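Local coordinates for Oxidored_FMN domain-containing protein ([Pseudomonas] geniculata N1, PDB 6L6J), which probably oxidises the amine 6-hydroxypseudooxynicotine, using FMN and a [4Fe-4S] cluster as cofactors, at residues 176-181 / 201-206; 180-185 / 195-200. All coordinates share one frame; numbering follows the deposited sequence.

Contact 1 of 2, residues 176-181 / 201-206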
ATOM      1  N   SER A 176      -6.894  -4.095 -18.328  1.00 29.36           N
ATOM      2  CA  SER A 176      -6.563  -5.031 -19.436  1.00 28.39           C
ATOM      3  C   SER A 176      -7.580  -4.917 -20.572  1.00 26.48           C
ATOM      4  O   SER A 176      -8.798  -4.958 -20.300  1.00 27.62           O
ATOM      5  CB  SER A 176      -6.493  -6.457 -18.943  1.00 28.06           C
ATOM      6  OG  SER A 176      -6.619  -7.360 -20.038  1.00 28.54           O
ATOM      7  N   LEU A 177      -7.079  -4.847 -21.800  1.00 25.24           N
ATOM      8  CA  LEU A 177      -7.884  -4.917 -23.051  1.00 26.04           C
ATOM      9  C   LEU A 177      -8.690  -6.224 -23.079  1.00 28.57           C
ATOM     10  O   LEU A 177      -9.788  -6.227 -23.656  1.00 31.38           O
ATOM     11  CB  LEU A 177      -6.947  -4.840 -24.261  1.00 24.74           C
ATOM     12  CG  LEU A 177      -7.636  -4.716 -25.622  1.00 23.98           C
ATOM     13  CD1 LEU A 177      -8.212  -3.331 -25.792  1.00 23.88           C
ATOM     14  CD2 LEU A 177      -6.674  -5.030 -26.762  1.00 24.26           C
ATOM     15  N   LEU A 178      -8.181  -7.295 -22.462  1.00 29.16           N
ATOM     16  CA  LEU A 178      -8.833  -8.629 -22.471  1.00 28.18           C
ATOM     17  C   LEU A 178     -10.084  -8.559 -21.594  1.00 26.89           C
ATOM     18  O   LEU A 178     -11.122  -9.059 -22.032  1.00 27.76           O
ATOM     19  CB  LEU A 178      -7.847  -9.701 -21.991  1.00 29.22           C
ATOM     20  CG  LEU A 178      -6.514  -9.793 -22.745  1.00 30.58           C
ATOM     21  CD1 LEU A 178      -5.649 -10.892 -22.156  1.00 31.68           C
ATOM     22  CD2 LEU A 178      -6.703 -10.046 -24.239  1.00 30.62           C
ATOM     23  N   GLN A 179      -9.989  -7.944 -20.411  1.00 28.39           N
ATOM     24  CA  GLN A 179     -11.139  -7.756 -19.475  1.00 28.10           C
ATOM     25  C   GLN A 179     -12.164  -6.842 -20.157  1.00 27.76           C
ATOM     26  O   GLN A 179     -13.351  -7.156 -20.090  1.00 24.97           O
ATOM     27  CB  GLN A 179     -10.697  -7.193 -18.121  1.00 27.95           C
ATOM     28  CG  GLN A 179     -11.795  -7.267 -17.076  1.00 29.26           C
ATOM     29  CD  GLN A 179     -11.403  -6.847 -15.676  1.00 31.20           C
ATOM     30  OE1 GLN A 179     -10.231  -6.878 -15.277  1.00 27.72           O
ATOM     31  NE2 GLN A 179     -12.417  -6.462 -14.901  1.00 32.89           N
ATOM     32  N   ASP A 180     -11.706  -5.770 -20.815  1.00 29.60           N
ATOM     33  CA  ASP A 180     -12.571  -4.858 -21.611  1.00 32.11           C
ATOM     34  C   ASP A 180     -13.337  -5.676 -22.658  1.00 32.05           C
ATOM     35  O   ASP A 180     -14.548  -5.476 -22.802  1.00 35.56           O
ATOM     36  CB  ASP A 180     -11.771  -3.722 -22.249  1.00 35.71           C
ATOM     37  CG  ASP A 180     -11.181  -2.719 -21.257  1.00 41.79           C
ATOM     38  OD1 ASP A 180     -11.653  -2.698 -20.072  1.00 46.97           O
ATOM     39  OD2 ASP A 180     -10.230  -1.973 -21.660  1.00 37.10           O
ATOM     40  N   PHE A 181     -12.697  -6.625 -23.326  1.00 31.24           N
ATOM     41  CA  PHE A 181     -13.388  -7.473 -24.329  1.00 32.32           C
ATOM     42  C   PHE A 181     -14.407  -8.374 -23.624  1.00 35.03           C
ATOM     43  O   PHE A 181     -15.560  -8.458 -24.091  1.00 43.28           O
ATOM     44  CB  PHE A 181     -12.377  -8.207 -25.205  1.00 31.64           C
ATOM     45  CG  PHE A 181     -12.005  -7.465 -26.463  1.00 28.61           C
ATOM     46  CD1 PHE A 181     -11.122  -6.410 -26.425  1.00 27.42           C
ATOM     47  CD2 PHE A 181     -12.545  -7.833 -27.688  1.00 30.99           C
ATOM     48  CE1 PHE A 181     -10.755  -5.748 -27.590  1.00 29.18           C
ATOM     49  CE2 PHE A 181     -12.194  -7.161 -28.850  1.00 30.71           C
ATOM     50  CZ  PHE A 181     -11.300  -6.119 -28.798  1.00 29.13           C
ATOM     51  N   VAL A 201     -14.912 -13.970 -24.826  1.00 39.07           N
ATOM     52  CA  VAL A 201     -13.729 -14.666 -24.240  1.00 38.17           C
ATOM     53  C   VAL A 201     -12.687 -14.967 -25.334  1.00 34.95           C
ATOM     54  O   VAL A 201     -11.552 -15.271 -24.968  1.00 33.92           O
ATOM     55  CB  VAL A 201     -14.153 -15.941 -23.488  1.00 39.72           C
ATOM     56  CG1 VAL A 201     -14.240 -17.152 -24.412  1.00 39.64           C
ATOM     57  CG2 VAL A 201     -13.221 -16.216 -22.312  1.00 40.50           C
ATOM     58  N   ARG A 202     -13.058 -14.877 -26.611  1.00 34.92           N
ATOM     59  CA  ARG A 202     -12.221 -15.263 -27.782  1.00 37.05           C
ATOM     60  C   ARG A 202     -10.829 -14.611 -27.696  1.00 36.70           C
ATOM     61  O   ARG A 202      -9.813 -15.295 -28.003  1.00 35.94           O
ATOM     62  CB  ARG A 202     -12.915 -14.858 -29.090  1.00 39.29           C
ATOM     63  CG  ARG A 202     -12.137 -15.226 -30.351  1.00 44.18           C
ATOM     64  CD  ARG A 202     -12.885 -14.976 -31.659  1.00 45.52           C
ATOM     65  NE  ARG A 202     -14.286 -15.358 -31.567  1.00 45.80           N
ATOM     66  CZ  ARG A 202     -14.731 -16.612 -31.494  1.00 51.04           C
ATOM     67  NH1 ARG A 202     -13.886 -17.630 -31.531  1.00 52.58           N
ATOM     68  NH2 ARG A 202     -16.025 -16.851 -31.372  1.00 52.21           N
ATOM     69  N   LEU A 203     -10.751 -13.330 -27.338  1.00 32.41           N
ATOM     70  CA  LEU A 203      -9.454 -12.626 -27.396  1.00 32.67           C
ATOM     71  C   LEU A 203      -8.536 -13.198 -26.312  1.00 35.01           C
ATOM     72  O   LEU A 203      -7.342 -13.429 -26.619  1.00 35.61           O
ATOM     73  CB  LEU A 203      -9.646 -11.123 -27.238  1.00 30.96           C
ATOM     74  CG  LEU A 203      -8.392 -10.287 -27.475  1.00 30.34           C
ATOM     75  CD1 LEU A 203      -7.584 -10.817 -28.655  1.00 30.55           C
ATOM     76  CD2 LEU A 203      -8.748  -8.832 -27.703  1.00 30.72           C
ATOM     77  N   LEU A 204      -9.075 -13.429 -25.109  1.00 35.91           N
ATOM     78  CA  LEU A 204      -8.333 -14.018 -23.964  1.00 36.92           C
ATOM     79  C   LEU A 204      -7.843 -15.426 -24.330  1.00 38.12           C
ATOM     80  O   LEU A 204      -6.674 -15.716 -24.040  1.00 40.40           O
ATOM     81  CB  LEU A 204      -9.209 -14.066 -22.707  1.00 36.38           C
ATOM     82  CG  LEU A 204      -8.570 -14.804 -21.526  1.00 36.25           C
ATOM     83  CD1 LEU A 204      -7.242 -14.167 -21.134  1.00 37.41           C
ATOM     84  CD2 LEU A 204      -9.495 -14.856 -20.339  1.00 33.94           C
ATOM     85  N   ARG A 205      -8.705 -16.271 -24.899  1.00 38.85           N
ATOM     86  CA  ARG A 205      -8.354 -17.658 -25.329  1.00 41.86           C
ATOM     87  C   ARG A 205      -7.278 -17.583 -26.422  1.00 38.98           C
ATOM     88  O   ARG A 205      -6.214 -18.170 -26.236  1.00 44.18           O
ATOM     89  CB  ARG A 205      -9.620 -18.421 -25.761  1.00 45.21           C
ATOM     90  CG  ARG A 205      -9.416 -19.546 -26.770  1.00 46.35           C
ATOM     91  CD  ARG A 205     -10.725 -20.035 -27.374  1.00 46.83           C
ATOM     92  NE  ARG A 205     -11.410 -20.959 -26.472  1.00 52.79           N
ATOM     93  CZ  ARG A 205     -12.691 -20.890 -26.089  1.00 54.40           C
ATOM     94  NH1 ARG A 205     -13.495 -19.932 -26.532  1.00 58.87           N
ATOM     95  NH2 ARG A 205     -13.168 -21.801 -25.260  1.00 47.25           N
ATOM     96  N   GLU A 206      -7.545 -16.877 -27.521  1.00 41.62           N
ATOM     97  CA  GLU A 206      -6.628 -16.766 -28.697  1.00 42.33           C
ATOM     98  C   GLU A 206      -5.245 -16.233 -28.279  1.00 37.54           C
ATOM     99  O   GLU A 206      -4.250 -16.669 -28.838  1.00 38.90           O
ATOM    100  CB  GLU A 206      -7.227 -15.839 -29.756  1.00 45.40           C
ATOM    101  CG  GLU A 206      -8.388 -16.441 -30.519  1.00 46.42           C
ATOM    102  CD  GLU A 206      -8.910 -15.525 -31.607  1.00 50.45           C
ATOM    103  OE1 GLU A 206      -8.739 -14.299 -31.480  1.00 48.97           O
ATOM    104  OE2 GLU A 206      -9.471 -16.044 -32.588  1.00 57.98           O
TER
HETATM  105  O   HOH W   1     -11.206 -11.680 -23.890  1.00 38.40           O

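Contact 2 of 2, residues 180-185 / 195-200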
ATOM      1  N   ASP A 180     -11.706  -5.770 -20.815  1.00 29.60           N
ATOM      2  CA  ASP A 180     -12.571  -4.858 -21.611  1.00 32.11           C
ATOM      3  C   ASP A 180     -13.337  -5.676 -22.658  1.00 32.05           C
ATOM      4  O   ASP A 180     -14.548  -5.476 -22.802  1.00 35.56           O
ATOM      5  CB  ASP A 180     -11.771  -3.722 -22.249  1.00 35.71           C
ATOM      6  CG  ASP A 180     -11.181  -2.719 -21.257  1.00 41.79           C
ATOM      7  OD1 ASP A 180     -11.653  -2.698 -20.072  1.00 46.97           O
ATOM      8  OD2 ASP A 180     -10.230  -1.973 -21.660  1.00 37.10           O
ATOM      9  N   PHE A 181     -12.697  -6.625 -23.326  1.00 31.24           N
ATOM     10  CA  PHE A 181     -13.388  -7.473 -24.329  1.00 32.32           C
ATOM     11  C   PHE A 181     -14.407  -8.374 -23.624  1.00 35.03           C
ATOM     12  O   PHE A 181     -15.560  -8.458 -24.091  1.00 43.28           O
ATOM     13  CB  PHE A 181     -12.377  -8.207 -25.205  1.00 31.64           C
ATOM     14  CG  PHE A 181     -12.005  -7.465 -26.463  1.00 28.61           C
ATOM     15  CD1 PHE A 181     -11.122  -6.410 -26.425  1.00 27.42           C
ATOM     16  CD2 PHE A 181     -12.545  -7.833 -27.688  1.00 30.99           C
ATOM     17  CE1 PHE A 181     -10.755  -5.748 -27.590  1.00 29.18           C
ATOM     18  CE2 PHE A 181     -12.194  -7.161 -28.850  1.00 30.71           C
ATOM     19  CZ  PHE A 181     -11.300  -6.119 -28.798  1.00 29.13           C
ATOM     20  N   LEU A 182     -14.032  -8.987 -22.503  1.00 35.27           N
ATOM     21  CA  LEU A 182     -14.936  -9.828 -21.661  1.00 36.11           C
ATOM     22  C   LEU A 182     -16.209  -9.094 -21.213  1.00 35.53           C
ATOM     23  O   LEU A 182     -17.256  -9.753 -21.098  1.00 34.16           O
ATOM     24  CB  LEU A 182     -14.184 -10.229 -20.393  1.00 37.65           C
ATOM     25  CG  LEU A 182     -13.659 -11.646 -20.345  1.00 38.21           C
ATOM     26  CD1 LEU A 182     -13.148 -11.921 -18.939  1.00 39.11           C
ATOM     27  CD2 LEU A 182     -14.743 -12.634 -20.770  1.00 39.01           C
ATOM     28  N   ASP A 183     -16.079  -7.822 -20.837  1.00 38.44           N
ATOM     29  CA  ASP A 183     -17.083  -7.033 -20.065  1.00 38.55           C
ATOM     30  C   ASP A 183     -18.161  -6.511 -21.021  1.00 38.32           C
ATOM     31  O   ASP A 183     -17.812  -5.669 -21.894  1.00 37.50           O
ATOM     32  CB  ASP A 183     -16.394  -5.879 -19.322  1.00 42.18           C
ATOM     33  CG  ASP A 183     -17.233  -5.223 -18.237  1.00 46.94           C
ATOM     34  OD1 ASP A 183     -18.479  -5.375 -18.301  1.00 54.13           O
ATOM     35  OD2 ASP A 183     -16.640  -4.573 -17.331  1.00 44.81           O
ATOM     36  N   THR A 184     -19.411  -6.970 -20.866  1.00 37.81           N
ATOM     37  CA  THR A 184     -20.578  -6.494 -21.669  1.00 38.72           C
ATOM     38  C   THR A 184     -20.835  -5.011 -21.435  1.00 36.29           C
ATOM     39  O   THR A 184     -21.443  -4.402 -22.320  1.00 37.60           O
ATOM     40  CB  THR A 184     -21.878  -7.246 -21.381  1.00 38.42           C
ATOM     41  OG1 THR A 184     -22.050  -7.305 -19.967  1.00 38.97           O
ATOM     42  CG2 THR A 184     -21.866  -8.639 -21.971  1.00 43.37           C
ATOM     43  N   ARG A 185     -20.393  -4.458 -20.306  1.00 36.60           N
ATOM     44  CA  ARG A 185     -20.498  -3.001 -20.036  1.00 40.71           C
ATOM     45  C   ARG A 185     -19.550  -2.199 -20.940  1.00 39.22           C
ATOM     46  O   ARG A 185     -19.819  -1.015 -21.136  1.00 44.91           O
ATOM     47  CB  ARG A 185     -20.234  -2.684 -18.567  1.00 46.56           C
ATOM     48  CG  ARG A 185     -21.507  -2.410 -17.778  1.00 54.51           C
ATOM     49  CD  ARG A 185     -21.162  -2.365 -16.313  1.00 65.24           C
ATOM     50  NE  ARG A 185     -22.234  -2.190 -15.342  1.00 70.63           N
ATOM     51  CZ  ARG A 185     -22.996  -1.108 -15.230  1.00 75.20           C
ATOM     52  NH1 ARG A 185     -23.917  -1.054 -14.280  1.00 80.80           N
ATOM     53  NH2 ARG A 185     -22.861  -0.099 -16.075  1.00 72.46           N
ATOM     54  N   GLY A 195     -20.907  -9.974 -28.381  1.00 35.31           N
ATOM     55  CA  GLY A 195     -22.209 -10.652 -28.246  1.00 36.54           C
ATOM     56  C   GLY A 195     -22.171 -11.674 -27.123  1.00 39.68           C
ATOM     57  O   GLY A 195     -22.035 -11.231 -25.956  1.00 35.54           O
ATOM     58  N   ILE A 196     -22.278 -12.976 -27.457  1.00 42.62           N
ATOM     59  CA  ILE A 196     -22.429 -14.076 -26.450  1.00 46.71           C
ATOM     60  C   ILE A 196     -21.017 -14.472 -25.970  1.00 46.04           C
ATOM     61  O   ILE A 196     -20.043 -14.178 -26.678  1.00 46.69           O
ATOM     62  CB  ILE A 196     -23.314 -15.246 -26.966  1.00 48.61           C
ATOM     63  CG1 ILE A 196     -23.460 -16.401 -25.948  1.00 58.08           C
ATOM     64  CG2 ILE A 196     -22.822 -15.763 -28.317  1.00 47.26           C
ATOM     65  CD1 ILE A 196     -24.240 -16.101 -24.646  1.00 51.24           C
ATOM     66  N   PHE A 197     -20.928 -15.036 -24.757  1.00 45.25           N
ATOM     67  CA  PHE A 197     -19.684 -15.308 -23.991  1.00 46.02           C
ATOM     68  C   PHE A 197     -18.572 -15.877 -24.880  1.00 48.02           C
ATOM     69  O   PHE A 197     -17.468 -15.328 -24.798  1.00 49.99           O
ATOM     70  CB  PHE A 197     -19.980 -16.251 -22.832  1.00 43.68           C
ATOM     71  CG  PHE A 197     -18.772 -16.573 -22.004  1.00 45.10           C
ATOM     72  CD1 PHE A 197     -17.939 -17.623 -22.350  1.00 43.72           C
ATOM     73  CD2 PHE A 197     -18.471 -15.827 -20.873  1.00 47.58           C
ATOM     74  CE1 PHE A 197     -16.831 -17.919 -21.573  1.00 45.62           C
ATOM     75  CE2 PHE A 197     -17.359 -16.122 -20.102  1.00 45.22           C
ATOM     76  CZ  PHE A 197     -16.538 -17.160 -20.460  1.00 44.74           C
ATOM     77  N   GLU A 198     -18.844 -16.922 -25.673  1.00 48.69           N
ATOM     78  CA  GLU A 198     -17.852 -17.532 -26.610  1.00 50.01           C
ATOM     79  C   GLU A 198     -17.092 -16.425 -27.357  1.00 48.22           C
ATOM     80  O   GLU A 198     -15.855 -16.535 -27.456  1.00 47.40           O
ATOM     81  CB  GLU A 198     -18.522 -18.476 -27.614  1.00 55.91           C
ATOM     82  CG  GLU A 198     -17.561 -19.498 -28.220  1.00 65.38           C
ATOM     83  CD  GLU A 198     -18.019 -20.165 -29.523  1.00 73.41           C
ATOM     84  OE1 GLU A 198     -19.238 -20.030 -29.866  1.00 65.96           O
ATOM     85  OE2 GLU A 198     -17.159 -20.825 -30.205  1.00 66.95           O
ATOM     86  N   ASN A 199     -17.800 -15.394 -27.839  1.00 46.50           N
ATOM     87  CA  ASN A 199     -17.221 -14.244 -28.599  1.00 44.99           C
ATOM     88  C   ASN A 199     -16.414 -13.313 -27.678  1.00 42.61           C
ATOM     89  O   ASN A 199     -15.339 -12.836 -28.104  1.00 39.77           O
ATOM     90  CB  ASN A 199     -18.305 -13.434 -29.316  1.00 44.89           C
ATOM     91  CG  ASN A 199     -18.818 -14.115 -30.565  1.00 43.03           C
ATOM     92  OD1 ASN A 199     -18.578 -15.308 -30.760  1.00 41.43           O
ATOM     93  ND2 ASN A 199     -19.485 -13.356 -31.420  1.00 38.42           N
ATOM     94  N   ARG A 200     -16.920 -13.037 -26.473  1.00 41.85           N
ATOM     95  CA  ARG A 200     -16.298 -12.064 -25.529  1.00 40.27           C
ATOM     96  C   ARG A 200     -14.996 -12.645 -24.964  1.00 38.42           C
ATOM     97  O   ARG A 200     -14.068 -11.869 -24.708  1.00 35.40           O
ATOM     98  CB  ARG A 200     -17.310 -11.633 -24.462  1.00 37.17           C
ATOM     99  CG  ARG A 200     -18.196 -10.476 -24.922  1.00 38.92           C
ATOM    100  CD  ARG A 200     -19.570 -10.408 -24.274  1.00 39.27           C
ATOM    101  NE  ARG A 200     -19.476 -10.802 -22.875  1.00 39.46           N
ATOM    102  CZ  ARG A 200     -20.145 -11.793 -22.300  1.00 39.78           C
ATOM    103  NH1 ARG A 200     -21.051 -12.493 -22.961  1.00 39.26           N
ATOM    104  NH2 ARG A 200     -19.937 -12.051 -21.028  1.00 42.24           N
TER

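Contact 1 of 2, residues 176-181 / 201-206
In the eight-stranded parallel barrel that holds FMN, the short helix 177-182 after the fourth strand, 166-171, packs against helix 197-215, which leads into the fifth, 220-229. The axes of the segments 177-181 and 201-206 approach to 8.3 Å, nearly antiparallel at 144°. Leu203 carries much of the interface. Its CG stands anti to the backbone N (chi1 -172°), and from there Leu203 CD2 reaches over the Phe181 ring, 3.5 Å from its centroid and 9° off the normal, a CH-pi contact centred on one face. Leu178 crosses Leu203 at about a right angle and spreads its two methyls, CD2 meeting Leu203 CG at 3.7 Å and CD1 meeting Leu204 CD1 at 3.8 Å. Beside this apolar layer, one water donates to Leu178 O and accepts from Leu204 N, joining the two backbones where helix 201-206 is kinked. Ser176 OG caps the start of the shorter helix, accepting from Leu178 N at 2.9 Å and weakly from Gln179 N. Phe148 of helix 142-162 and Val169 of the fourth strand extend the cluster. A short extra helix in the connection from the fourth strand, resting on the outer helix that follows, elaborates the TIM-barrel beta-alpha unit.

Contact 2 of 2, residues 180-185 / 195-200
One face of the Arg200 guanidinium carries the methyl CG2 of Thr184, 3.4 Å over the plane and displaced from its centre, while Leu182 O sits at its edge, near the plane. The Phe197 ring is approached obliquely by Leu182 CD2, 4.4 Å from Phe197 CE2. Arg200 starts with CG anti to the carbonyl carbon (chi1 -85°) and bends at chi3 (37°), which turns NE toward the end of helix 177-182. Arg200 NE donates to Leu182 O at 3.0 Å in a fairly straight bond (162°), reaching the oxygen from above its carbonyl plane. On the way Arg200 CG passes Phe181 O at 3.4 Å. NH1 bonds weakly to Gly195 O, and NH2 forms a salt bridge with Asp241 of helix 241-249. Beyond the helix, Asp183 OD1 accepts from Arg185 N at 2.9 Å, an Asx turn that bends the chain around Thr184. An alanine in place of Arg200 would probably loosen the hold on this helix end, losing the bond to Leu182 O, the surface beneath Thr184 CG2 and the outside tie to Asp241. The carbonyl at a helix's C-terminal end is probably a favourable site for a positive charge, and Asp241 probably helps to keep that guanidinium charged.

How the contacts relate
Contacts 1 and 2 join the same pair of helices, 177-182 and 197-215, at successive levels, with centres 8 Å apart; Leu182 CD2 of contact 2 packs on Val201 CA of contact 1. Contact 1 lies deeper: all its touching residues are buried, its chemistry is almost wholly apolar, and the side chain of Leu178 is about 12 Å from the bound FMN. Contact 2 lies where one helix ends and the other begins; it includes partly exposed Thr184 and Phe197, and its firmest tie is one hydrogen bond from an arginine, with apolar contacts around it. Phe181 serves both: its ring packs in the first, and its backbone oxygen lies against the Arg200 chain in the second. Helix 241-249 borders both, through Val245.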